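PDB 2HKU: A putative transcriptional regulator from Rhodococcus sp., which probably binds DNA through a TetR-type helix-turn-helix and regulates transcription. Local coordinates for residues A74-A86 with K98-V111. Residues are numbered along the deposited sequence; the frame is centred on the assembly and turned at random.
Sequences AVLRAGKRAEDDA and KLVGSLLGPGAPSV. With EDO (1,2-ethanediol), chain D.
A82 drives its methyl into the groove between L99, S102 and L103: CB lies 3.5 Å from the backbone O of L99 and 3.6 Å from CG of L103, while S102 CB presses on it as well. One turn back, the A78 methyl meets S110 CB at 3.7 Å, and L103 CD2 reaches past it to the A78 carbonyl and the CA of G79. One turn on, A86 CB packs on L99 CB. With A74, A78, A82 and A86 on one face, the axis of 74-86 comes within 7.8 Å of that of 98-104, antiparallel but inclined, 149° between directions. Helix 63-87 leads from the DNA-binding part, as in TetR-family regulators, and packs here on helix 92-104 of the all-helical C-terminal region; the type I turn G105-A108 then leads into helix 108-120, whose S110 and V111 meet A74 and V75. Water bridges the two serines to the long helix. A chi1 of -168° lays S102 OG over A82 CA (3.6 Å) and toward two waters, one donating to A78 O and the other to D85 OD2; a third joins S110 OG to A74 O. R81 NH1 positions the D85 carboxylate by a salt bridge to D85 OD1 (3.0 Å), which lies in the guanidinium plane. On another side, E83 OE2 accepts hydrogen bonds from both hydroxyls of an ethanediol, probably from the crystallisation liquor, which touches both L99 methyls and is also hydrogen-bonded to W169 and S141.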
ATOM      1  N   ALA A  74      -2.748 -11.048 -12.364  1.00 23.12           N
ATOM      2  CA  ALA A  74      -2.809 -11.606 -10.989  1.00 21.92           C
ATOM      3  C   ALA A  74      -3.748 -10.925 -10.056  1.00 20.84           C
ATOM      4  O   ALA A  74      -4.568 -11.549  -9.407  1.00 21.62           O
ATOM      5  CB  ALA A  74      -1.365 -11.714 -10.351  1.00 22.72           C
ATOM      6  N   VAL A  75      -3.661  -9.607  -9.916  1.00 20.21           N
ATOM      7  CA  VAL A  75      -4.587  -8.939  -9.052  1.00 18.54           C
ATOM      8  C   VAL A  75      -6.061  -8.921  -9.543  1.00 19.21           C
ATOM      9  O   VAL A  75      -6.990  -8.914  -8.727  1.00 21.47           O
ATOM     10  CB  VAL A  75      -4.119  -7.412  -8.679  1.00 15.34           C
ATOM     11  CG1 VAL A  75      -4.403  -6.408  -9.877  1.00 16.06           C
ATOM     12  CG2 VAL A  75      -4.847  -6.974  -7.466  1.00 18.06           C
ATOM     13  N   LEU A  76      -6.289  -8.814 -10.840  1.00 19.23           N
ATOM     14  CA  LEU A  76      -7.633  -8.943 -11.406  1.00 20.62           C
ATOM     15  C   LEU A  76      -8.244 -10.315 -11.117  1.00 21.37           C
ATOM     16  O   LEU A  76      -9.414 -10.437 -10.747  1.00 21.49           O
ATOM     17  CB  LEU A  76      -7.547  -8.744 -12.937  1.00 18.73           C
ATOM     18  CG  LEU A  76      -7.326  -7.235 -13.252  1.00 20.41           C
ATOM     19  CD1 LEU A  76      -7.203  -7.004 -14.730  1.00 24.25           C
ATOM     20  CD2 LEU A  76      -8.482  -6.531 -12.774  1.00 19.38           C
ATOM     21  N   ARG A  77      -7.422 -11.326 -11.311  1.00 23.11           N
ATOM     22  CA  ARG A  77      -7.881 -12.691 -11.057  1.00 26.55           C
ATOM     23  C   ARG A  77      -8.131 -12.893  -9.572  1.00 25.32           C
ATOM     24  O   ARG A  77      -9.196 -13.420  -9.132  1.00 26.09           O
ATOM     25  CB  ARG A  77      -6.877 -13.665 -11.678  1.00 25.79           C
ATOM     26  CG  ARG A  77      -6.923 -13.619 -13.245  1.00 31.49           C
ATOM     27  CD  ARG A  77      -6.361 -14.914 -13.863  1.00 36.56           C
ATOM     28  NE  ARG A  77      -6.757 -15.063 -15.305  1.00 46.79           N
ATOM     29  CZ  ARG A  77      -6.040 -14.637 -16.346  1.00 48.16           C
ATOM     30  NH1 ARG A  77      -4.879 -14.022 -16.168  1.00 50.31           N
ATOM     31  NH2 ARG A  77      -6.490 -14.813 -17.579  1.00 49.71           N
ATOM     32  N   ALA A  78      -7.169 -12.466  -8.736  1.00 25.23           N
ATOM     33  CA  ALA A  78      -7.443 -12.381  -7.248  1.00 23.85           C
ATOM     34  C   ALA A  78      -8.681 -11.651  -6.839  1.00 23.27           C
ATOM     35  O   ALA A  78      -9.430 -12.116  -5.996  1.00 25.38           O
ATOM     36  CB  ALA A  78      -6.237 -11.783  -6.487  1.00 25.64           C
ATOM     37  N   GLY A  79      -8.957 -10.474  -7.381  1.00 24.04           N
ATOM     38  CA  GLY A  79     -10.182  -9.784  -7.068  1.00 21.57           C
ATOM     39  C   GLY A  79     -11.427 -10.586  -7.524  1.00 25.07           C
ATOM     40  O   GLY A  79     -12.422 -10.643  -6.800  1.00 25.05           O
ATOM     41  N   LYS A  80     -11.405 -11.173  -8.717  1.00 24.82           N
ATOM     42  CA  LYS A  80     -12.580 -11.976  -9.160  1.00 25.92           C
ATOM     43  C   LYS A  80     -12.790 -13.235  -8.294  1.00 25.04           C
ATOM     44  O   LYS A  80     -13.919 -13.572  -7.949  1.00 25.05           O
ATOM     45  CB  LYS A  80     -12.448 -12.362 -10.643  1.00 24.18           C
ATOM     46  CG  LYS A  80     -13.748 -12.984 -11.187  1.00 31.04           C
ATOM     47  CD  LYS A  80     -13.455 -13.715 -12.482  1.00 32.07           C
ATOM     48  CE  LYS A  80     -14.799 -14.076 -13.210  1.00 34.90           C
ATOM     49  NZ  LYS A  80     -15.398 -15.307 -12.549  1.00 34.38           N
ATOM     50  N   ARG A  81     -11.696 -13.916  -7.954  1.00 27.20           N
ATOM     51  CA  ARG A  81     -11.750 -15.076  -7.050  1.00 29.42           C
ATOM     52  C   ARG A  81     -12.364 -14.743  -5.712  1.00 30.21           C
ATOM     53  O   ARG A  81     -13.255 -15.490  -5.222  1.00 32.99           O
ATOM     54  CB  ARG A  81     -10.376 -15.738  -6.942  1.00 30.65           C
ATOM     55  CG  ARG A  81     -10.192 -16.767  -5.818  1.00 35.68           C
ATOM     56  CD  ARG A  81     -11.081 -18.041  -6.038  1.00 40.11           C
ATOM     57  NE  ARG A  81     -11.067 -18.484  -7.420  1.00 43.50           N
ATOM     58  CZ  ARG A  81     -12.068 -19.141  -8.037  1.00 43.25           C
ATOM     59  NH1 ARG A  81     -13.214 -19.412  -7.407  1.00 39.27           N
ATOM     60  NH2 ARG A  81     -11.923 -19.486  -9.311  1.00 40.76           N
ATOM     61  N   ALA A  82     -12.008 -13.574  -5.135  1.00 27.65           N
ATOM     62  CA  ALA A  82     -12.584 -13.117  -3.909  1.00 26.31           C
ATOM     63  C   ALA A  82     -14.083 -12.877  -4.045  1.00 27.61           C
ATOM     64  O   ALA A  82     -14.851 -13.303  -3.177  1.00 26.60           O
ATOM     65  CB  ALA A  82     -11.860 -11.765  -3.357  1.00 25.34           C
ATOM     66  N   GLU A  83     -14.495 -12.152  -5.089  1.00 25.72           N
ATOM     67  CA  GLU A  83     -15.889 -11.861  -5.348  1.00 27.23           C
ATOM     68  C   GLU A  83     -16.676 -13.210  -5.604  1.00 28.06           C
ATOM     69  O   GLU A  83     -17.827 -13.379  -5.169  1.00 27.59           O
ATOM     70  CB  GLU A  83     -15.998 -10.942  -6.568  1.00 27.74           C
ATOM     71  CG  GLU A  83     -15.373  -9.594  -6.211  1.00 27.03           C
ATOM     72  CD  GLU A  83     -15.359  -8.567  -7.350  1.00 28.88           C
ATOM     73  OE1 GLU A  83     -15.539  -8.953  -8.536  1.00 25.88           O
ATOM     74  OE2 GLU A  83     -15.180  -7.379  -6.999  1.00 29.20           O
ATOM     75  N   ASP A  84     -15.990 -14.151  -6.209  1.00 29.01           N
ATOM     76  CA  ASP A  84     -16.628 -15.380  -6.619  1.00 31.12           C
ATOM     77  C   ASP A  84     -16.891 -16.192  -5.389  1.00 33.44           C
ATOM     78  O   ASP A  84     -18.030 -16.618  -5.194  1.00 34.57           O
ATOM     79  CB  ASP A  84     -15.756 -16.105  -7.617  1.00 30.00           C
ATOM     80  CG  ASP A  84     -16.048 -15.700  -9.018  1.00 27.38           C
ATOM     81  OD1 ASP A  84     -17.094 -15.047  -9.245  1.00 27.01           O
ATOM     82  OD2 ASP A  84     -15.268 -16.081  -9.905  1.00 33.05           O
ATOM     83  N   ASP A  85     -15.862 -16.311  -4.541  1.00 34.87           N
ATOM     84  CA  ASP A  85     -15.901 -17.069  -3.278  1.00 36.95           C
ATOM     85  C   ASP A  85     -16.843 -16.411  -2.319  1.00 36.64           C
ATOM     86  O   ASP A  85     -17.520 -17.117  -1.560  1.00 37.90           O
ATOM     87  CB  ASP A  85     -14.486 -17.392  -2.628  1.00 36.32           C
ATOM     88  CG  ASP A  85     -13.627 -18.392  -3.460  1.00 42.09           C
ATOM     89  OD1 ASP A  85     -14.004 -18.696  -4.623  1.00 47.44           O
ATOM     90  OD2 ASP A  85     -12.516 -18.861  -2.999  1.00 41.86           O
ATOM     91  N   ALA A  86     -16.982 -15.081  -2.371  1.00 36.27           N
ATOM     92  CA  ALA A  86     -17.989 -14.356  -1.588  1.00 36.58           C
ATOM     93  C   ALA A  86     -19.424 -14.545  -1.988  1.00 37.49           C
ATOM     94  O   ALA A  86     -20.328 -14.397  -1.150  1.00 38.20           O
ATOM     95  CB  ALA A  86     -17.704 -12.853  -1.604  1.00 35.81           C
ATOM     96  N   LYS A  98     -15.591 -13.571   3.612  1.00 32.51           N
ATOM     97  CA  LYS A  98     -15.100 -14.367   2.545  1.00 29.80           C
ATOM     98  C   LYS A  98     -14.343 -13.447   1.526  1.00 26.21           C
ATOM     99  O   LYS A  98     -13.304 -13.769   1.073  1.00 24.85           O
ATOM    100  CB  LYS A  98     -16.311 -15.028   1.877  1.00 30.31           C
ATOM    101  CG  LYS A  98     -16.623 -16.481   2.378  1.00 33.17           C
ATOM    102  CD  LYS A  98     -18.142 -16.832   2.016  1.00 32.09           C
ATOM    103  CE  LYS A  98     -18.590 -18.129   2.785  1.00 31.93           C
ATOM    104  NZ  LYS A  98     -17.621 -19.163   2.504  1.00 32.63           N
ATOM    105  N   LEU A  99     -14.930 -12.348   1.151  1.00 27.52           N
ATOM    106  CA  LEU A  99     -14.283 -11.517   0.133  1.00 26.06           C
ATOM    107  C   LEU A  99     -12.932 -11.008   0.703  1.00 24.67           C
ATOM    108  O   LEU A  99     -11.917 -11.258   0.140  1.00 23.81           O
ATOM    109  CB  LEU A  99     -15.223 -10.437  -0.316  1.00 26.93           C
ATOM    110  CG  LEU A  99     -14.901  -9.719  -1.657  1.00 27.71           C
ATOM    111  CD1 LEU A  99     -16.169  -9.005  -2.141  1.00 24.58           C
ATOM    112  CD2 LEU A  99     -13.791  -8.695  -1.437  1.00 25.95           C
ATOM    113  N   VAL A 100     -12.951 -10.430   1.892  1.00 26.71           N
ATOM    114  CA  VAL A 100     -11.730  -9.844   2.552  1.00 26.48           C
ATOM    115  C   VAL A 100     -10.740 -10.887   2.911  1.00 26.52           C
ATOM    116  O   VAL A 100      -9.552 -10.813   2.591  1.00 27.12           O
ATOM    117  CB  VAL A 100     -12.185  -8.990   3.789  1.00 26.42           C
ATOM    118  CG1 VAL A 100     -11.017  -8.416   4.530  1.00 24.48           C
ATOM    119  CG2 VAL A 100     -13.090  -7.910   3.330  1.00 28.50           C
ATOM    120  N   GLY A 101     -11.223 -11.976   3.533  1.00 29.08           N
ATOM    121  CA  GLY A 101     -10.346 -13.122   3.758  1.00 24.52           C
ATOM    122  C   GLY A 101      -9.656 -13.669   2.554  1.00 25.66           C
ATOM    123  O   GLY A 101      -8.529 -14.134   2.666  1.00 24.38           O
ATOM    124  N   SER A 102     -10.300 -13.655   1.386  1.00 24.60           N
ATOM    125  CA  SER A 102      -9.618 -14.118   0.141  1.00 25.11           C
ATOM    126  C   SER A 102      -8.484 -13.194  -0.306  1.00 24.80           C
ATOM    127  O   SER A 102      -7.341 -13.622  -0.584  1.00 26.59           O
ATOM    128  CB  SER A 102     -10.623 -14.184  -1.050  1.00 23.57           C
ATOM    129  OG  SER A 102     -10.028 -14.875  -2.149  1.00 23.97           O
ATOM    130  N   LEU A 103      -8.817 -11.915  -0.422  1.00 26.38           N
ATOM    131  CA  LEU A 103      -7.781 -10.915  -0.837  1.00 26.48           C
ATOM    132  C   LEU A 103      -6.622 -10.871   0.165  1.00 25.43           C
ATOM    133  O   LEU A 103      -5.533 -10.790  -0.241  1.00 25.72           O
ATOM    134  CB  LEU A 103      -8.420  -9.522  -0.989  1.00 25.26           C
ATOM    135  CG  LEU A 103      -9.412  -9.434  -2.152  1.00 25.82           C
ATOM    136  CD1 LEU A 103     -10.020  -8.094  -2.039  1.00 22.18           C
ATOM    137  CD2 LEU A 103      -8.693  -9.721  -3.548  1.00 24.74           C
ATOM    138  N   LEU A 104      -6.885 -10.944   1.478  1.00 27.72           N
ATOM    139  CA  LEU A 104      -5.819 -10.788   2.479  1.00 27.26           C
ATOM    140  C   LEU A 104      -5.072 -12.058   2.715  1.00 29.72           C
ATOM    141  O   LEU A 104      -3.919 -12.054   3.182  1.00 28.92           O
ATOM    142  CB  LEU A 104      -6.346 -10.205   3.798  1.00 27.15           C
ATOM    143  CG  LEU A 104      -6.915  -8.789   3.639  1.00 24.79           C
ATOM    144  CD1 LEU A 104      -7.462  -8.188   4.936  1.00 27.06           C
ATOM    145  CD2 LEU A 104      -5.856  -7.848   3.054  1.00 30.37           C
ATOM    146  N   GLY A 105      -5.700 -13.185   2.364  1.00 30.77           N
ATOM    147  CA  GLY A 105      -5.033 -14.457   2.528  1.00 29.43           C
ATOM    148  C   GLY A 105      -4.520 -15.093   1.268  1.00 30.60           C
ATOM    149  O   GLY A 105      -3.399 -14.803   0.834  1.00 30.76           O
ATOM    150  N   PRO A 106      -5.320 -16.001   0.637  1.00 29.87           N
ATOM    151  CA  PRO A 106      -4.697 -16.545  -0.535  1.00 29.20           C
ATOM    152  C   PRO A 106      -4.421 -15.539  -1.695  1.00 27.14           C
ATOM    153  O   PRO A 106      -3.594 -15.821  -2.523  1.00 28.38           O
ATOM    154  CB  PRO A 106      -5.683 -17.659  -1.003  1.00 28.87           C
ATOM    155  CG  PRO A 106      -6.929 -17.324  -0.385  1.00 29.27           C
ATOM    156  CD  PRO A 106      -6.673 -16.552   0.868  1.00 32.03           C
ATOM    157  N   GLY A 107      -5.155 -14.442  -1.795  1.00 28.53           N
ATOM    158  CA  GLY A 107      -4.927 -13.479  -2.940  1.00 28.66           C
ATOM    159  C   GLY A 107      -3.808 -12.468  -2.592  1.00 28.00           C
ATOM    160  O   GLY A 107      -3.497 -11.580  -3.390  1.00 26.25           O
ATOM    161  N   ALA A 108      -3.205 -12.591  -1.399  1.00 27.80           N
ATOM    162  CA  ALA A 108      -2.267 -11.524  -0.944  1.00 26.15           C
ATOM    163  C   ALA A 108      -1.020 -11.442  -1.825  1.00 25.61           C
ATOM    164  O   ALA A 108      -0.667 -10.351  -2.274  1.00 25.37           O
ATOM    165  CB  ALA A 108      -1.935 -11.651   0.599  1.00 26.10           C
ATOM    166  N   PRO A 109      -0.350 -12.570  -2.156  1.00 26.50           N
ATOM    167  CA  PRO A 109       0.792 -12.466  -3.086  1.00 25.30           C
ATOM    168  C   PRO A 109       0.477 -11.790  -4.458  1.00 26.15           C
ATOM    169  O   PRO A 109       1.358 -11.111  -5.029  1.00 24.92           O
ATOM    170  CB  PRO A 109       1.203 -13.948  -3.294  1.00 26.67           C
ATOM    171  CG  PRO A 109       0.831 -14.560  -2.068  1.00 27.47           C
ATOM    172  CD  PRO A 109      -0.496 -13.964  -1.693  1.00 27.04           C
ATOM    173  N   SER A 110      -0.751 -12.002  -5.003  1.00 24.46           N
ATOM    174  CA  SER A 110      -1.195 -11.283  -6.215  1.00 24.50           C
ATOM    175  C   SER A 110      -1.357  -9.773  -6.012  1.00 23.51           C
ATOM    176  O   SER A 110      -0.881  -9.005  -6.829  1.00 24.84           O
ATOM    177  CB  SER A 110      -2.523 -11.948  -6.711  1.00 24.40           C
ATOM    178  OG  SER A 110      -2.219 -13.275  -7.127  1.00 24.60           O
ATOM    179  N   VAL A 111      -2.033  -9.343  -4.931  1.00 25.02           N
ATOM    180  CA  VAL A 111      -2.124  -7.896  -4.575  1.00 25.04           C
ATOM    181  C   VAL A 111      -0.695  -7.345  -4.375  1.00 24.78           C
ATOM    182  O   VAL A 111      -0.358  -6.202  -4.774  1.00 24.06           O
ATOM    183  CB  VAL A 111      -2.922  -7.665  -3.279  1.00 25.39           C
ATOM    184  CG1 VAL A 111      -2.992  -6.176  -2.900  1.00 26.18           C
ATOM    185  CG2 VAL A 111      -4.335  -8.247  -3.400  1.00 26.35           C
TER
HETATM  186  C1  EDO D 302     -14.754  -5.770  -3.906  1.00 27.62           C
HETATM  187  O1  EDO D 302     -15.830  -6.383  -4.676  1.00 29.15           O
HETATM  188  C2  EDO D 302     -13.520  -6.274  -4.613  1.00 20.03           C
HETATM  189  O2  EDO D 302     -13.431  -5.443  -5.800  1.00 27.68           O
HETATM  190  O   HOH W   1      -4.018 -14.059  -8.919  1.00 33.73           O
HETATM  191  O   HOH W   2      -8.039 -13.661  -4.037  1.00 27.29           O
HETATM  192  O   HOH W   3     -10.327 -17.422  -2.009  1.00 27.57           O